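Local coordinates for protein 432aa long hypothetical deoxyribodipyrimidine photolyase (Sulfolobus tokodaii, PDB 2E0I) that probably uses light energy to split cyclobutane pyrimidine dimers in damaged DNA, and carries two FAD molecules, one of them a proposed light-harvesting antenna, at residues Ile225-Ala230 / Arg242-Arg247; Pro258-His263 / Ile345-Trp350; Phe365-Gln370 / Val412-Arg417. All blocks are in the same frame, centred on the assembly; numbering follows the deposited sequence.

Contact 1: Ile225-Ala230 / Arg242-Arg247. With FAD (flavin-adenine dinucleotide), chain E.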
# COMPACT_ATOMS: atom_id res chain seq x y z
N ILE A 225 -8.46 10.62 1.02
CA ILE A 225 -9.88 10.45 1.38
C ILE A 225 -9.87 9.46 2.55
O ILE A 225 -9.00 8.59 2.62
CB ILE A 225 -10.74 9.84 0.24
CG1 ILE A 225 -10.30 8.42 -0.07
CG2 ILE A 225 -10.63 10.68 -1.02
CD1 ILE A 225 -11.17 7.78 -1.11
N SER A 226 -10.80 9.59 3.49
CA SER A 226 -10.79 8.69 4.63
C SER A 226 -11.48 7.36 4.36
O SER A 226 -12.35 7.24 3.50
CB SER A 226 -11.45 9.34 5.84
OG SER A 226 -12.82 9.04 5.86
N MET A 227 -11.06 6.36 5.12
CA MET A 227 -11.57 4.99 5.05
C MET A 227 -13.08 5.03 5.24
O MET A 227 -13.84 4.28 4.60
CB MET A 227 -10.92 4.19 6.18
CG MET A 227 -10.77 2.72 5.94
SD MET A 227 -9.71 2.35 4.54
CE MET A 227 -10.25 0.64 4.28
N ARG A 228 -13.50 5.93 6.13
CA ARG A 228 -14.90 6.14 6.46
C ARG A 228 -15.66 6.77 5.29
O ARG A 228 -16.83 6.45 5.06
CB ARG A 228 -14.99 7.03 7.69
CG ARG A 228 -14.51 6.33 8.96
CD ARG A 228 -14.48 7.29 10.13
NE ARG A 228 -13.53 8.37 9.90
CZ ARG A 228 -12.21 8.24 9.96
NH1 ARG A 228 -11.69 7.05 10.24
NH2 ARG A 228 -11.42 9.29 9.73
N GLU A 229 -15.00 7.66 4.55
CA GLU A 229 -15.63 8.29 3.41
C GLU A 229 -15.84 7.27 2.29
O GLU A 229 -16.91 7.20 1.70
CB GLU A 229 -14.79 9.46 2.90
CG GLU A 229 -14.75 10.63 3.86
CD GLU A 229 -14.06 11.88 3.29
OE1 GLU A 229 -12.82 11.86 3.07
OE2 GLU A 229 -14.77 12.89 3.06
N ALA A 230 -14.81 6.48 2.01
CA ALA A 230 -14.89 5.48 0.96
C ALA A 230 -16.04 4.55 1.31
O ALA A 230 -16.84 4.17 0.45
CB ALA A 230 -13.61 4.67 0.88
N ARG A 242 -16.55 -5.25 1.53
CA ARG A 242 -15.87 -6.37 2.17
C ARG A 242 -14.39 -6.27 1.86
O ARG A 242 -13.55 -6.55 2.73
CB ARG A 242 -16.41 -7.71 1.66
CG ARG A 242 -16.15 -8.88 2.61
CD ARG A 242 -16.50 -10.22 1.98
NE ARG A 242 -15.69 -10.42 0.79
CZ ARG A 242 -16.11 -10.38 -0.48
NH1 ARG A 242 -15.23 -10.57 -1.45
NH2 ARG A 242 -17.39 -10.18 -0.77
N GLU A 243 -14.05 -5.87 0.65
CA GLU A 243 -12.64 -5.76 0.31
C GLU A 243 -11.98 -4.60 1.03
O GLU A 243 -10.79 -4.63 1.31
CB GLU A 243 -12.46 -5.69 -1.21
CG GLU A 243 -12.26 -7.10 -1.81
CD GLU A 243 -12.24 -7.15 -3.33
OE1 GLU A 243 -11.54 -6.31 -3.95
OE2 GLU A 243 -12.92 -8.04 -3.88
N LEU A 244 -12.76 -3.59 1.36
CA LEU A 244 -12.22 -2.45 2.07
C LEU A 244 -11.77 -2.94 3.45
O LEU A 244 -10.77 -2.46 4.00
CB LEU A 244 -13.30 -1.39 2.24
CG LEU A 244 -12.87 0.07 2.19
CD1 LEU A 244 -12.07 0.34 0.93
CD2 LEU A 244 -14.11 0.93 2.22
N TYR A 245 -12.51 -3.89 3.99
CA TYR A 245 -12.21 -4.45 5.30
C TYR A 245 -10.93 -5.28 5.30
O TYR A 245 -10.39 -5.58 6.35
CB TYR A 245 -13.41 -5.29 5.80
CG TYR A 245 -14.43 -4.48 6.58
CD1 TYR A 245 -14.17 -4.05 7.88
CD2 TYR A 245 -15.66 -4.12 6.01
CE1 TYR A 245 -15.08 -3.28 8.59
CE2 TYR A 245 -16.60 -3.35 6.71
CZ TYR A 245 -16.30 -2.93 8.01
OH TYR A 245 -17.19 -2.13 8.72
N TRP A 246 -10.44 -5.65 4.12
CA TRP A 246 -9.20 -6.42 4.06
C TRP A 246 -8.01 -5.56 4.46
O TRP A 246 -6.96 -6.08 4.84
CB TRP A 246 -8.97 -7.00 2.67
CG TRP A 246 -9.57 -8.36 2.50
CD1 TRP A 246 -10.75 -8.66 1.91
CD2 TRP A 246 -9.00 -9.60 2.91
NE1 TRP A 246 -10.96 -10.01 1.93
CE2 TRP A 246 -9.90 -10.62 2.54
CE3 TRP A 246 -7.82 -9.96 3.56
CZ2 TRP A 246 -9.65 -11.97 2.79
CZ3 TRP A 246 -7.57 -11.30 3.81
CH2 TRP A 246 -8.49 -12.29 3.43
N ARG A 247 -8.17 -4.25 4.35
CA ARG A 247 -7.12 -3.33 4.74
C ARG A 247 -6.97 -3.36 6.25
O ARG A 247 -5.86 -3.42 6.77
CB ARG A 247 -7.48 -1.92 4.34
CG ARG A 247 -7.46 -1.68 2.89
CD ARG A 247 -6.99 -0.28 2.66
NE ARG A 247 -6.25 -0.26 1.42
CZ ARG A 247 -5.01 0.18 1.23
NH1 ARG A 247 -4.25 0.70 2.20
NH2 ARG A 247 -4.53 0.07 0.03
PA FAD E . -9.92 -2.70 -6.49
O1A FAD E . -10.58 -1.67 -7.32
O2A FAD E . -10.34 -4.11 -6.39
O5B FAD E . -10.54 -2.16 -5.10
C5B FAD E . -10.71 -3.03 -3.97
C4B FAD E . -10.26 -2.31 -2.69
O4B FAD E . -10.41 -3.15 -1.54
C3B FAD E . -8.78 -1.95 -2.80
O3B FAD E . -8.67 -0.60 -3.27
C2B FAD E . -8.37 -1.98 -1.33
O2B FAD E . -8.88 -0.83 -0.66
C1B FAD E . -9.13 -3.23 -0.87
N9A FAD E . -8.44 -4.48 -1.28
C8A FAD E . -8.70 -5.22 -2.35
N7A FAD E . -7.94 -6.32 -2.32
C5A FAD E . -7.19 -6.27 -1.23
C6A FAD E . -6.22 -7.09 -0.67
N6A FAD E . -5.88 -8.24 -1.24
N1A FAD E . -5.63 -6.71 0.48
C2A FAD E . -5.95 -5.58 1.08
N3A FAD E . -6.87 -4.78 0.58
C4A FAD E . -7.50 -5.09 -0.56
N1 FAD E . -2.66 -3.10 -1.57
C2 FAD E . -2.10 -1.91 -1.09
O2 FAD E . -2.80 -0.92 -0.91
N3 FAD E . -0.72 -1.83 -0.86
C4 FAD E . 0.09 -2.94 -1.13
O4 FAD E . 1.29 -2.89 -0.87
C4X FAD E . -0.47 -4.11 -1.62
N5 FAD E . 0.36 -5.18 -1.97
C5X FAD E . -0.19 -6.38 -2.45
C6 FAD E . 0.66 -7.43 -2.77
C7 FAD E . 0.13 -8.64 -3.22
C7M FAD E . 1.08 -9.79 -3.53
C8 FAD E . -1.25 -8.78 -3.35
C8M FAD E . -1.87 -10.10 -3.81
C9 FAD E . -2.09 -7.72 -3.03
C9A FAD E . -1.57 -6.51 -2.57
N10 FAD E . -2.41 -5.44 -2.22
C10 FAD E . -1.85 -4.20 -1.85
C1' FAD E . -3.89 -5.58 -2.29
C2' FAD E . -4.59 -5.22 -3.60
O2' FAD E . -3.99 -5.91 -4.70
C3' FAD E . -4.58 -3.71 -3.87
O3' FAD E . -5.13 -3.03 -2.74
C4' FAD E . -5.42 -3.36 -5.10
O4' FAD E . -4.93 -4.06 -6.24
C5' FAD E . -5.39 -1.85 -5.37
O5' FAD E . -6.09 -1.53 -6.58
P FAD E . -7.62 -1.05 -6.57
O1P FAD E . -7.75 0.04 -5.57
O2P FAD E . -8.00 -0.77 -7.97
O3P FAD E . -8.41 -2.35 -6.03

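Contact 2: Pro258-His263 / Ile345-Trp350. With FAD (flavin-adenine dinucleotide), chain E.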
# COMPACT_ATOMS: atom_id res chain seq x y z
N PRO A 258 3.85 -8.25 15.20
CA PRO A 258 4.98 -7.53 14.62
C PRO A 258 6.02 -8.43 13.93
O PRO A 258 6.73 -7.99 13.04
CB PRO A 258 5.57 -6.79 15.81
CG PRO A 258 4.41 -6.59 16.71
CD PRO A 258 3.70 -7.92 16.63
N HIS A 259 6.11 -9.69 14.36
CA HIS A 259 7.10 -10.56 13.76
C HIS A 259 6.88 -10.81 12.28
O HIS A 259 7.80 -11.28 11.59
CB HIS A 259 7.17 -11.92 14.50
CG HIS A 259 6.00 -12.82 14.25
ND1 HIS A 259 4.80 -12.71 14.92
CD2 HIS A 259 5.85 -13.86 13.38
CE1 HIS A 259 3.96 -13.63 14.47
NE2 HIS A 259 4.57 -14.34 13.54
N VAL A 260 5.70 -10.50 11.75
CA VAL A 260 5.49 -10.75 10.33
C VAL A 260 6.51 -9.98 9.50
O VAL A 260 6.88 -10.40 8.41
CB VAL A 260 4.06 -10.39 9.85
CG1 VAL A 260 3.04 -11.19 10.63
CG2 VAL A 260 3.82 -8.90 9.98
N PHE A 261 6.97 -8.85 10.02
CA PHE A 261 7.95 -8.07 9.29
C PHE A 261 9.33 -8.67 9.47
O PHE A 261 10.10 -8.24 10.31
CB PHE A 261 7.94 -6.63 9.79
CG PHE A 261 6.67 -5.90 9.47
CD1 PHE A 261 6.25 -5.76 8.15
CD2 PHE A 261 5.88 -5.38 10.48
CE1 PHE A 261 5.07 -5.10 7.84
CE2 PHE A 261 4.70 -4.72 10.19
CZ PHE A 261 4.29 -4.58 8.86
N GLY A 262 9.63 -9.69 8.67
CA GLY A 262 10.93 -10.34 8.77
C GLY A 262 10.83 -11.84 8.93
O GLY A 262 11.77 -12.55 8.56
N HIS A 263 9.73 -12.33 9.49
CA HIS A 263 9.52 -13.76 9.69
C HIS A 263 8.16 -14.15 9.13
O HIS A 263 7.36 -13.31 8.78
CB HIS A 263 9.54 -14.13 11.17
CG HIS A 263 10.76 -13.69 11.90
ND1 HIS A 263 11.00 -14.01 13.22
CD2 HIS A 263 11.81 -12.91 11.52
CE1 HIS A 263 12.13 -13.46 13.62
NE2 HIS A 263 12.64 -12.79 12.61
N ILE A 345 -0.22 -4.30 4.61
CA ILE A 345 -1.06 -4.86 3.57
C ILE A 345 -0.21 -5.64 2.57
O ILE A 345 -0.58 -6.73 2.15
CB ILE A 345 -1.89 -3.75 2.89
CG1 ILE A 345 -2.78 -3.08 3.95
CG2 ILE A 345 -2.73 -4.33 1.75
CD1 ILE A 345 -3.67 -1.98 3.43
N ASN A 346 0.95 -5.10 2.20
CA ASN A 346 1.82 -5.79 1.26
C ASN A 346 2.32 -7.09 1.90
O ASN A 346 2.28 -8.16 1.28
CB ASN A 346 3.01 -4.91 0.86
CG ASN A 346 3.88 -5.55 -0.22
OD1 ASN A 346 3.38 -5.99 -1.26
ND2 ASN A 346 5.18 -5.60 0.01
N ASN A 347 2.79 -7.01 3.14
CA ASN A 347 3.29 -8.18 3.85
C ASN A 347 2.21 -9.26 3.98
O ASN A 347 2.44 -10.44 3.66
CB ASN A 347 3.78 -7.79 5.24
CG ASN A 347 4.44 -8.94 5.96
OD1 ASN A 347 3.78 -9.89 6.38
ND2 ASN A 347 5.76 -8.87 6.09
N GLY A 348 1.03 -8.85 4.46
CA GLY A 348 -0.08 -9.76 4.65
C GLY A 348 -0.39 -10.55 3.41
O GLY A 348 -0.55 -11.77 3.44
N ASN A 349 -0.48 -9.83 2.29
CA ASN A 349 -0.79 -10.46 1.02
C ASN A 349 0.29 -11.43 0.55
O ASN A 349 -0.04 -12.51 0.07
CB ASN A 349 -1.05 -9.39 -0.03
CG ASN A 349 -2.50 -8.92 -0.03
OD1 ASN A 349 -3.37 -9.59 -0.59
ND2 ASN A 349 -2.77 -7.78 0.59
N TRP A 350 1.56 -11.06 0.69
CA TRP A 350 2.62 -11.97 0.25
C TRP A 350 2.58 -13.27 1.03
O TRP A 350 2.62 -14.36 0.45
CB TRP A 350 4.00 -11.32 0.40
CG TRP A 350 4.39 -10.49 -0.78
CD1 TRP A 350 4.24 -9.14 -0.93
CD2 TRP A 350 4.91 -10.97 -2.03
NE1 TRP A 350 4.63 -8.75 -2.19
CE2 TRP A 350 5.05 -9.85 -2.89
CE3 TRP A 350 5.27 -12.24 -2.51
CZ2 TRP A 350 5.53 -9.97 -4.19
CZ3 TRP A 350 5.75 -12.35 -3.80
CH2 TRP A 350 5.88 -11.22 -4.63
PA FAD E . -9.92 -2.70 -6.49
O1A FAD E . -10.58 -1.67 -7.32
O2A FAD E . -10.34 -4.11 -6.39
O5B FAD E . -10.54 -2.16 -5.10
C5B FAD E . -10.71 -3.03 -3.97
C4B FAD E . -10.26 -2.31 -2.69
O4B FAD E . -10.41 -3.15 -1.54
C3B FAD E . -8.78 -1.95 -2.80
O3B FAD E . -8.67 -0.60 -3.27
C2B FAD E . -8.37 -1.98 -1.33
O2B FAD E . -8.88 -0.83 -0.66
C1B FAD E . -9.13 -3.23 -0.87
N9A FAD E . -8.44 -4.48 -1.28
C8A FAD E . -8.70 -5.22 -2.35
N7A FAD E . -7.94 -6.32 -2.32
C5A FAD E . -7.19 -6.27 -1.23
C6A FAD E . -6.22 -7.09 -0.67
N6A FAD E . -5.88 -8.24 -1.24
N1A FAD E . -5.63 -6.71 0.48
C2A FAD E . -5.95 -5.58 1.08
N3A FAD E . -6.87 -4.78 0.58
C4A FAD E . -7.50 -5.09 -0.56
N1 FAD E . -2.66 -3.10 -1.57
C2 FAD E . -2.10 -1.91 -1.09
O2 FAD E . -2.80 -0.92 -0.91
N3 FAD E . -0.72 -1.83 -0.86
C4 FAD E . 0.09 -2.94 -1.13
O4 FAD E . 1.29 -2.89 -0.87
C4X FAD E . -0.47 -4.11 -1.62
N5 FAD E . 0.36 -5.18 -1.97
C5X FAD E . -0.19 -6.38 -2.45
C6 FAD E . 0.66 -7.43 -2.77
C7 FAD E . 0.13 -8.64 -3.22
C7M FAD E . 1.08 -9.79 -3.53
C8 FAD E . -1.25 -8.78 -3.35
C8M FAD E . -1.87 -10.10 -3.81
C9 FAD E . -2.09 -7.72 -3.03
C9A FAD E . -1.57 -6.51 -2.57
N10 FAD E . -2.41 -5.44 -2.22
C10 FAD E . -1.85 -4.20 -1.85
C1' FAD E . -3.89 -5.58 -2.29
C2' FAD E . -4.59 -5.22 -3.60
O2' FAD E . -3.99 -5.91 -4.70
C3' FAD E . -4.58 -3.71 -3.87
O3' FAD E . -5.13 -3.03 -2.74
C4' FAD E . -5.42 -3.36 -5.10
O4' FAD E . -4.93 -4.06 -6.24
C5' FAD E . -5.39 -1.85 -5.37
O5' FAD E . -6.09 -1.53 -6.58
P FAD E . -7.62 -1.05 -6.57
O1P FAD E . -7.75 0.04 -5.57
O2P FAD E . -8.00 -0.77 -7.97
O3P FAD E . -8.41 -2.35 -6.03

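Contact 3: Phe365-Gln370 / Val412-Arg417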
# COMPACT_ATOMS: atom_id res chain seq x y z
N PHE A 365 -2.15 -21.99 -8.59
CA PHE A 365 -2.84 -21.50 -9.79
C PHE A 365 -2.15 -22.02 -11.04
O PHE A 365 -0.93 -22.22 -11.06
CB PHE A 365 -2.83 -19.97 -9.84
CG PHE A 365 -3.56 -19.32 -8.71
CD1 PHE A 365 -4.94 -19.46 -8.59
CD2 PHE A 365 -2.87 -18.56 -7.77
CE1 PHE A 365 -5.63 -18.85 -7.55
CE2 PHE A 365 -3.55 -17.95 -6.71
CZ PHE A 365 -4.93 -18.09 -6.60
N ASN A 366 -2.92 -22.23 -12.09
CA ASN A 366 -2.36 -22.68 -13.35
C ASN A 366 -2.12 -21.44 -14.20
O ASN A 366 -3.06 -20.82 -14.68
CB ASN A 366 -3.33 -23.61 -14.07
CG ASN A 366 -2.72 -24.21 -15.31
OD1 ASN A 366 -2.09 -23.51 -16.11
ND2 ASN A 366 -2.92 -25.51 -15.49
N PRO A 367 -0.86 -21.06 -14.38
CA PRO A 367 -0.52 -19.88 -15.18
C PRO A 367 -1.28 -19.78 -16.49
O PRO A 367 -1.91 -18.77 -16.77
CB PRO A 367 0.98 -20.03 -15.40
CG PRO A 367 1.42 -20.68 -14.13
CD PRO A 367 0.36 -21.74 -13.91
N TRP A 368 -1.23 -20.84 -17.28
CA TRP A 368 -1.89 -20.83 -18.58
C TRP A 368 -3.40 -20.79 -18.49
O TRP A 368 -4.05 -20.08 -19.25
CB TRP A 368 -1.42 -22.03 -19.39
CG TRP A 368 0.06 -22.11 -19.42
CD1 TRP A 368 0.85 -22.89 -18.62
CD2 TRP A 368 0.96 -21.29 -20.19
NE1 TRP A 368 2.17 -22.60 -18.85
CE2 TRP A 368 2.27 -21.63 -19.80
CE3 TRP A 368 0.77 -20.30 -21.17
CZ2 TRP A 368 3.40 -21.01 -20.35
CZ3 TRP A 368 1.90 -19.68 -21.72
CH2 TRP A 368 3.19 -20.04 -21.31
N LYS A 369 -3.97 -21.54 -17.56
CA LYS A 369 -5.42 -21.55 -17.40
C LYS A 369 -5.87 -20.16 -16.97
O LYS A 369 -6.81 -19.59 -17.52
CB LYS A 369 -5.84 -22.59 -16.36
CG LYS A 369 -6.24 -23.92 -16.98
CD LYS A 369 -6.53 -24.98 -15.94
CE LYS A 369 -7.32 -26.14 -16.56
NZ LYS A 369 -6.74 -26.60 -17.87
N GLN A 370 -5.17 -19.63 -15.97
CA GLN A 370 -5.45 -18.32 -15.42
C GLN A 370 -5.35 -17.26 -16.51
O GLN A 370 -6.26 -16.45 -16.71
CB GLN A 370 -4.44 -18.03 -14.30
CG GLN A 370 -4.97 -17.15 -13.19
CD GLN A 370 -5.94 -17.87 -12.31
OE1 GLN A 370 -6.54 -17.29 -11.40
NE2 GLN A 370 -6.11 -19.16 -12.56
N VAL A 412 10.88 -22.25 -16.98
CA VAL A 412 10.69 -23.42 -16.10
C VAL A 412 9.31 -23.99 -16.37
O VAL A 412 8.46 -23.31 -16.93
CB VAL A 412 10.74 -23.06 -14.59
CG1 VAL A 412 12.16 -22.84 -14.12
CG2 VAL A 412 9.93 -21.82 -14.34
N ASN A 413 9.09 -25.24 -15.98
CA ASN A 413 7.77 -25.86 -16.12
C ASN A 413 7.12 -25.67 -14.76
O ASN A 413 7.55 -26.27 -13.77
CB ASN A 413 7.88 -27.36 -16.40
CG ASN A 413 6.52 -28.09 -16.24
OD1 ASN A 413 6.47 -29.29 -15.96
ND2 ASN A 413 5.42 -27.35 -16.42
N TRP A 414 6.08 -24.85 -14.70
CA TRP A 414 5.43 -24.58 -13.43
C TRP A 414 4.93 -25.82 -12.69
O TRP A 414 5.11 -25.94 -11.48
CB TRP A 414 4.26 -23.61 -13.63
CG TRP A 414 3.07 -24.25 -14.25
CD1 TRP A 414 2.89 -24.55 -15.57
CD2 TRP A 414 1.91 -24.74 -13.56
NE1 TRP A 414 1.69 -25.20 -15.74
CE2 TRP A 414 1.07 -25.33 -14.52
CE3 TRP A 414 1.51 -24.74 -12.22
CZ2 TRP A 414 -0.15 -25.91 -14.19
CZ3 TRP A 414 0.30 -25.31 -11.88
CH2 TRP A 414 -0.52 -25.90 -12.87
N LEU A 415 4.33 -26.76 -13.41
CA LEU A 415 3.79 -27.96 -12.77
C LEU A 415 4.81 -28.74 -11.95
O LEU A 415 4.56 -29.05 -10.79
CB LEU A 415 3.14 -28.86 -13.83
CG LEU A 415 2.06 -29.83 -13.33
CD1 LEU A 415 2.69 -30.95 -12.55
CD2 LEU A 415 1.04 -29.09 -12.47
N GLU A 416 5.96 -29.06 -12.54
CA GLU A 416 7.00 -29.81 -11.81
C GLU A 416 7.47 -29.01 -10.61
O GLU A 416 7.62 -29.55 -9.51
CB GLU A 416 8.20 -30.08 -12.71
CG GLU A 416 7.92 -30.91 -13.94
CD GLU A 416 9.15 -31.03 -14.85
OE1 GLU A 416 9.69 -29.98 -15.27
OE2 GLU A 416 9.57 -32.17 -15.14
N ARG A 417 7.73 -27.72 -10.82
CA ARG A 417 8.20 -26.84 -9.76
C ARG A 417 7.21 -26.78 -8.60
O ARG A 417 7.58 -27.04 -7.46
CB ARG A 417 8.40 -25.41 -10.30
CG ARG A 417 9.34 -25.28 -11.50
CD ARG A 417 10.80 -25.47 -11.12
NE ARG A 417 11.21 -24.57 -10.04
CZ ARG A 417 12.47 -24.19 -9.83
NH1 ARG A 417 13.44 -24.63 -10.63
NH2 ARG A 417 12.76 -23.39 -8.81

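Contact 1: Ile225-Ala230 / Arg242-Arg247
Met-227 and Leu-244 reach toward each other tip to tip, the methyl CE of Met-227 lying 3.4 Å from CG of Leu-244. The methionine gets there because CG stands anti to its backbone N (chi1 -152°) and the chain then bends at chi2. One turn along, CB of Ala-230 meets the CD2 branch of Leu-244 at 4.0 Å. Arg-247 can be followed outward from this apolar layer to the cofactor. Its CB lies against Met-227 CE at 3.8 Å. CG is shared between that methyl and the adenine, 3.9 Å from FAD N3A. CD still touches Met-227 CE and comes near FAD O2B. NE then gives a weak hydrogen bond to the ribose hydroxyl O2B of FAD, 3.4 Å long. The guanidinium ends near flavin O2, modelled too close for its geometry to be trusted. One arginine thus spans protein core and folded FAD. A capping box of Ser-226 and Glu-229 starts helix 227-233 here. That helix packs on helix 238-256, with Leu-220 of helix 217-221 touching both Ala-230 and Leu-244, while helix 140-147 receives Tyr-245 on another side.

Contact 2: Pro258-His263 / Ile345-Trp350
Asn-347 joins helix 343-353 to the loop that follows helix 238-256, giving the hydrogen of its ND2 to the backbone O of Val-260 at 3.0 Å. The bond is somewhat bent (145° at the hydrogen), and the donor stands above the carbonyl plane. With CG anti to the backbone N (chi1 -174°), the amide is carried out from the helix to the loop, where OD1 lies 3.5 Å from Val-260 CB and near its CG2 branch. This is the close, buried part. Both ends of the amide have further partners, Glu-331 at ND2 and Gln-351 at OD1, which should hold the group against rotation.

The loop turns sharply just here: Phe-261 is the centre of an inverse gamma turn, and the same Val-260 O that takes the asparagine hydrogen also receives a weak bond from Gly-262 N. The phenyl ring makes a slighter contact, its plane 73° from the amide and its CE1 4.0 Å from Asn-347 CB. It is partly exposed, and a second bound FAD and a pentanediol molecule lie close to it. Gly-262 and His-263 are exposed, although the O of Gly-262 is still hydrogen-bonded to Arg-328.

The other side of the helix serves the flavin site of the photolyase fold. Asn-349 reads the adenine edge: FAD N6A donates to its OD1 at 2.9 Å, and its ND2 donates almost straight to FAD N1A at 3.1 Å. ND2 also bonds to Ile-345 O, approaching from the face opposite Asn-349 N, which fixes the amide's rotation. One residue along, the methyl C7M of the flavin rests over a face of the Trp-350 indole, 3.9 Å from NE1, and Asn-346 places OD1 3.2 Å from flavin N5.

Contact 3: Phe365-Gln370 / Val412-Arg417
Two helix N-termini meet here, in the part of the photolyase chain belonging to the FAD-binding family region: the starts of helices 367-374 and 414-427 are joined through the indole of Trp-414, which lies against Asn-366 and Pro-367. Pro-367 CD sits over the five-membered ring, 3.6 Å from its centroid, and Asn-366 CA sits over the six-membered ring at 4.0 Å from that centroid, so two CH-pi contacts cover a single face. Leu-415 CB, from the indole's own helix, fills in behind the opposite face. The CB bond of Trp-414 points toward the other helix start, and chi1 of 76° sets CG between the backbone N and the carbonyl carbon. Asn-366 crosses the indole at about a right angle, its amide beside CZ2 with the planes 51° apart, while its OD1 accepts from Lys-369 N at 3.1 Å and caps helix 367-374. Trp-368 runs alongside the opposite way, the NE1 of Trp-414 meeting the edge of its ring, with CD1 of Trp-368 3.8 Å from that NE1. With an alanine in place of Trp-414, Pro-367 and Asn-366 would probably lose the aromatic surface they rest on, and a gap would open between the two helix starts. Tyr-291, from a loop, binds Trp-414 N through its hydroxyl and lies against Trp-368, and the side chain of Trp-414 also touches Val-322 of helix 309-322.

Contacts 1 and 2 share the folded FAD. Their centres are 20 Å apart, yet they touch where the guanidinium of Arg-247 packs on Ile-345, so helices 238-256 and 343-353 approach the cofactor together, contact 1 from the ribose and the N3A side of the adenine, contact 2 from the N1A edge of the adenine and the flavin ring. Contact 2 also approaches the second FAD: the side chain of Phe-261 is about 4 Å from it, against about 10 Å for that of Arg-247. Contact 3 is peripheral, its centre 34 Å from contact 1 and 25 Å from contact 2, with nearest atoms about 12 and 9 Å away; it is plain structural packing of later helices.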